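Local coordinates for periplasmic binding protein/LacI transcriptional regulator (Alkaliphilus metalliredigens, PDB 3CTP) that binds beta-D-xylulofuranose and probably acts as a DNA-binding transcriptional regulator of the LacI family, at residues Arg190-Gly193 with Phe194-Gly197; Lys227-Val230 with Asn231-Gly234. All blocks are in the same frame, centred on the assembly; numbering follows the deposited sequence.

Interaction 1. Residues Arg190-Gly193 with Phe194-Gly197; sequences RYKG and FLDG. With XLF (beta-D-xylulofuranose), chain C.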
loop_
_atom_site.group_PDB
_atom_site.type_symbol
_atom_site.label_atom_id
_atom_site.label_comp_id
_atom_site.label_asym_id
_atom_site.label_seq_id
_atom_site.Cartn_x
_atom_site.Cartn_y
_atom_site.Cartn_z
ATOM N N ARG A 190 20.682 3.484 -9.766
ATOM C CA ARG A 190 21.107 3.630 -8.370
ATOM C C ARG A 190 22.346 2.792 -8.073
ATOM O O ARG A 190 23.270 3.231 -7.393
ATOM C CB ARG A 190 19.983 3.235 -7.382
ATOM C CG ARG A 190 18.793 4.168 -7.494
ATOM C CD ARG A 190 17.567 3.637 -6.744
ATOM N NE ARG A 190 16.394 4.396 -7.183
ATOM C CZ ARG A 190 15.133 4.068 -6.920
ATOM N NH1 ARG A 190 14.849 2.989 -6.188
ATOM N NH2 ARG A 190 14.159 4.824 -7.416
ATOM N N TYR A 191 22.355 1.567 -8.592
ATOM C CA TYR A 191 23.504 0.686 -8.430
ATOM C C TYR A 191 24.755 1.309 -9.038
ATOM O O TYR A 191 25.815 1.332 -8.411
ATOM C CB TYR A 191 23.157 -0.657 -9.100
ATOM C CG TYR A 191 24.317 -1.460 -9.592
ATOM C CD1 TYR A 191 25.061 -2.233 -8.730
ATOM C CD2 TYR A 191 24.626 -1.490 -10.932
ATOM C CE1 TYR A 191 26.139 -2.994 -9.194
ATOM C CE2 TYR A 191 25.681 -2.245 -11.410
ATOM C CZ TYR A 191 26.429 -2.976 -10.531
ATOM O OH TYR A 191 27.473 -3.747 -11.011
ATOM N N LYS A 192 24.609 1.842 -10.244
ATOM C CA LYS A 192 25.768 2.403 -10.938
ATOM C C LYS A 192 26.295 3.639 -10.193
ATOM O O LYS A 192 27.518 3.833 -10.071
ATOM C CB LYS A 192 25.361 2.776 -12.358
ATOM C CG LYS A 192 26.570 3.119 -13.233
ATOM C CD LYS A 192 27.620 2.026 -13.128
ATOM C CE LYS A 192 28.926 2.434 -13.802
ATOM N NZ LYS A 192 30.015 1.460 -13.537
ATOM N N GLY A 193 25.398 4.478 -9.682
ATOM C CA GLY A 193 25.879 5.685 -8.978
ATOM C C GLY A 193 26.583 5.285 -7.698
ATOM O O GLY A 193 27.601 5.876 -7.310
ATOM N N PHE A 194 26.031 4.280 -7.018
ATOM C CA PHE A 194 26.624 3.823 -5.754
ATOM C C PHE A 194 28.009 3.233 -6.013
ATOM O O PHE A 194 28.981 3.551 -5.309
ATOM C CB PHE A 194 25.685 2.766 -5.155
ATOM C CG PHE A 194 25.970 2.442 -3.713
ATOM C CD1 PHE A 194 25.476 3.241 -2.698
ATOM C CD2 PHE A 194 26.672 1.298 -3.393
ATOM C CE1 PHE A 194 25.701 2.914 -1.345
ATOM C CE2 PHE A 194 26.906 0.955 -2.072
ATOM C CZ PHE A 194 26.429 1.769 -1.038
ATOM N N LEU A 195 28.096 2.383 -7.036
ATOM C CA LEU A 195 29.359 1.731 -7.381
ATOM C C LEU A 195 30.389 2.758 -7.837
ATOM O O LEU A 195 31.558 2.688 -7.426
ATOM C CB LEU A 195 29.102 0.684 -8.465
ATOM C CG LEU A 195 30.337 -0.037 -8.989
ATOM C CD1 LEU A 195 31.127 -0.741 -7.867
ATOM C CD2 LEU A 195 29.881 -1.010 -10.091
ATOM N N ASP A 196 29.967 3.728 -8.650
ATOM C CA ASP A 196 30.928 4.756 -9.087
ATOM C C ASP A 196 31.481 5.500 -7.863
ATOM O O ASP A 196 32.653 5.878 -7.830
ATOM C CB ASP A 196 30.304 5.765 -10.065
ATOM C CG ASP A 196 30.043 5.171 -11.428
ATOM O OD1 ASP A 196 30.546 4.052 -11.693
ATOM O OD2 ASP A 196 29.313 5.825 -12.231
ATOM N N GLY A 197 30.628 5.754 -6.873
ATOM C CA GLY A 197 31.119 6.374 -5.634
ATOM C C GLY A 197 32.173 5.528 -4.936
ATOM O O GLY A 197 33.219 6.035 -4.497
HETATM O O4 XLF C . 11.819 1.201 -9.717
HETATM C C4 XLF C . 12.202 1.819 -8.486
HETATM C C5 XLF C . 12.362 0.716 -7.451
HETATM O O5 XLF C . 11.250 0.847 -6.559
HETATM C C3 XLF C . 11.079 2.689 -7.945
HETATM O O3 XLF C . 11.382 4.085 -8.068
HETATM C C2 XLF C . 11.029 2.254 -6.506
HETATM O O2 XLF C . 12.089 2.869 -5.746
HETATM C C1 XLF C . 9.684 2.514 -5.860
HETATM O O1 XLF C . 9.681 1.960 -4.535
#
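In the beta-alpha-beta unit of strand 175-179, helix 185-200 and strand 206-209, two successive turns of the helix meet, and Arg-190 reaches from the first of them into the sugar pocket. Four i to i+4 backbone hydrogen bonds, from the N-H groups of Phe-194, Leu-195, Asp-196 and Gly-197 to the carbonyls of Arg-190, Tyr-191, Lys-192 and Gly-193, establish regular alpha-helical geometry; the Asp-196 N to Lys-192 O bond measures 2.8 Å. On the outer side Lys-192 and Asp-196 form a salt bridge, NZ to OD1 at 3.2 Å. The lysine chain starts anti to its backbone N and then bends at chi2 (50°), which carries CE as well as NZ over to the same carboxylate oxygen. The other oxygen, OD2, is hydrogen-bonded to the hydroxyl of Tyr-157 of helix 156-169, so each carboxylate oxygen of Asp-196 has a partner of its own. Tyr-191 and Leu-195 run side by side, and Leu-195 CD2 lies 4.0 Å from Tyr-191 CZ, an apolar contact that also brings it close to the hydroxyl. Phe-194 turns into the core, where its ring stacks on Phe-236 and meets Phe-164 edge to face.

Arg-190 is extended from CG to NE, and its guanidinium presents its edge to the sugar with O2 in plane. NH1 donates to O2 at 2.8 Å (N-H...O 162°), and NH2 donates to O3 at 2.9 Å with a more bent angle of 145°; a second, weak bond joins NH2 to O2. Asn-156 OD1 accepts from NE, which should restrict rotation of the group, while Phe-266 provides a cation-pi contact. Such two-nitrogen recognition of neighbouring sugar oxygens suits the ligand cleft of a periplasmic-binding-protein-like fold.

Interaction 2. Residues Lys227-Val230 with Asn231-Gly234; sequences KDIV and NYDG. With NA (sodium ion), chain D.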
loop_
_atom_site.group_PDB
_atom_site.type_symbol
_atom_site.label_atom_id
_atom_site.label_comp_id
_atom_site.label_asym_id
_atom_site.label_seq_id
_atom_site.Cartn_x
_atom_site.Cartn_y
_atom_site.Cartn_z
ATOM N N LYS A 227 23.130 -14.461 8.722
ATOM C CA LYS A 227 23.920 -14.264 9.955
ATOM C C LYS A 227 25.154 -13.364 9.761
ATOM O O LYS A 227 25.685 -12.803 10.733
ATOM C CB LYS A 227 24.332 -15.618 10.531
ATOM C CG LYS A 227 25.450 -16.300 9.765
ATOM C CD LYS A 227 25.853 -17.623 10.446
ATOM C CE LYS A 227 26.517 -18.576 9.466
ATOM N NZ LYS A 227 26.770 -19.914 10.094
ATOM N N ASP A 228 25.603 -13.219 8.516
ATOM C CA ASP A 228 26.795 -12.436 8.212
ATOM C C ASP A 228 26.469 -10.956 7.934
ATOM O O ASP A 228 27.376 -10.128 7.839
ATOM C CB ASP A 228 27.492 -12.984 6.959
ATOM C CG ASP A 228 28.062 -14.377 7.153
ATOM O OD1 ASP A 228 28.270 -14.804 8.313
ATOM O OD2 ASP A 228 28.311 -15.044 6.124
ATOM N N ILE A 229 25.189 -10.617 7.780
ATOM C CA ILE A 229 24.837 -9.269 7.312
ATOM C C ILE A 229 25.185 -8.233 8.368
ATOM O O ILE A 229 25.549 -7.099 8.048
ATOM C CB ILE A 229 23.335 -9.212 6.949
ATOM C CG1 ILE A 229 23.033 -10.181 5.801
ATOM C CG2 ILE A 229 22.870 -7.795 6.633
ATOM C CD1 ILE A 229 23.681 -9.824 4.476
ATOM N N VAL A 230 25.082 -8.613 9.643
ATOM C CA VAL A 230 25.422 -7.685 10.707
ATOM C C VAL A 230 26.883 -7.264 10.603
ATOM O O VAL A 230 27.275 -6.238 11.172
ATOM C CB VAL A 230 25.157 -8.275 12.110
ATOM C CG1 VAL A 230 26.111 -9.410 12.393
ATOM C CG2 VAL A 230 25.302 -7.177 13.179
ATOM N N ASN A 231 27.700 -8.028 9.874
ATOM C CA ASN A 231 29.132 -7.715 9.804
ATOM C C ASN A 231 29.456 -6.495 8.937
ATOM O O ASN A 231 30.570 -5.957 8.997
ATOM C CB ASN A 231 29.940 -8.919 9.303
ATOM C CG ASN A 231 30.010 -10.028 10.330
ATOM O OD1 ASN A 231 29.883 -9.782 11.530
ATOM N ND2 ASN A 231 30.199 -11.254 9.863
ATOM N N TYR A 232 28.498 -6.073 8.110
ATOM C CA TYR A 232 28.698 -4.857 7.321
ATOM C C TYR A 232 28.600 -3.617 8.204
ATOM O O TYR A 232 27.923 -3.647 9.231
ATOM C CB TYR A 232 27.646 -4.761 6.195
ATOM C CG TYR A 232 27.876 -5.819 5.118
ATOM C CD1 TYR A 232 28.860 -5.645 4.162
ATOM C CD2 TYR A 232 27.133 -7.002 5.102
ATOM C CE1 TYR A 232 29.092 -6.608 3.174
ATOM C CE2 TYR A 232 27.361 -7.984 4.142
ATOM C CZ TYR A 232 28.346 -7.774 3.174
ATOM O OH TYR A 232 28.598 -8.717 2.206
ATOM N N ASP A 233 29.261 -2.535 7.794
ATOM C CA ASP A 233 29.125 -1.246 8.478
ATOM C C ASP A 233 27.835 -0.559 8.027
ATOM O O ASP A 233 27.160 0.096 8.828
ATOM C CB ASP A 233 30.297 -0.297 8.133
ATOM C CG ASP A 233 31.650 -0.808 8.602
ATOM O OD1 ASP A 233 31.699 -1.552 9.602
ATOM O OD2 ASP A 233 32.665 -0.442 7.955
ATOM N N GLY A 234 27.517 -0.675 6.739
ATOM C CA GLY A 234 26.372 0.048 6.194
ATOM C C GLY A 234 25.764 -0.736 5.047
ATOM O O GLY A 234 26.473 -1.455 4.337
HETATM NA NA NA D . 28.273 -4.130 11.590
HETATM O O HOH W 1 30.087 -2.802 11.657
HETATM O O HOH W 2 29.300 -5.082 13.340
#
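Tyr-232 crosses obliquely over Ile-229, three residues earlier, with the CD2-CE2 side of its ring nearest. Its CD2 comes 3.3 Å from Ile-229 O, which lies at the ring edge and near the ring plane, while CE2 approaches Ile-229 CD1 at 4.1 Å. With chi1 at -70° the ring stands beside its own backbone N, the group that donates to the same carbonyl: Tyr-232 N to Ile-229 O is 3.1 Å. One carbonyl thus meets both the amide and the ring edge of a single residue. The preceding bond, Asn-231 N to Asp-228 O, spans 2.9 Å. Both are i to i+3 bonds whose donors stand above the carbonyl plane, 53° out of it and not on a lone pair, so they are turn bonds and not the i to i+4 bonds of an alpha helix. Asn-231 also sets its CB 3.2 Å from Asp-228 O, and its OD1 passes near Val-230 CG1.

The turn directs two carbonyl oxygens, Val-230 O and Tyr-232 O, at a sodium ion, each 2.4 Å from it. Two waters at 2.2 Å and the carbonyl of Glu-260 are the other ligands, so the protein contributes only backbone oxygens. Asp-233 OD1 acts in the second shell, accepting a hydrogen bond from one of these waters. Asp-233 OD2 accepts from the backbone N-H groups of Arg-173 and Lys-174.

At the ring's far end Tyr-232 OH is hydrogen-bonded to Asp-206 OD2, at the start of strand 206-209. Ile-229 and Tyr-232 both touch Leu-176 of strand 175-179, placing the turn against the sheet just before strand 234-237 begins.

In the fold
Following the chain from the N terminus, strand 175-179 leads into helix 185-200, where interaction 1 joins consecutive turns. Strand 206-209 and a longer connection come next, and interaction 2 forms in the loop entering strand 234-237. The two are in series: neither encloses nor crosses the other, and each is local, bridging no long loop. The centres of interactions 1 and 2 lie about 20 Å apart, and the two do not touch. Both adjoin the four-stranded parallel sheet. Interaction 1 ties its covering helix to the sugar cleft and to helix 156-169, whereas interaction 2 lies at the surface, where sodium links residues 230-232 to Glu-260 before strand 262-264.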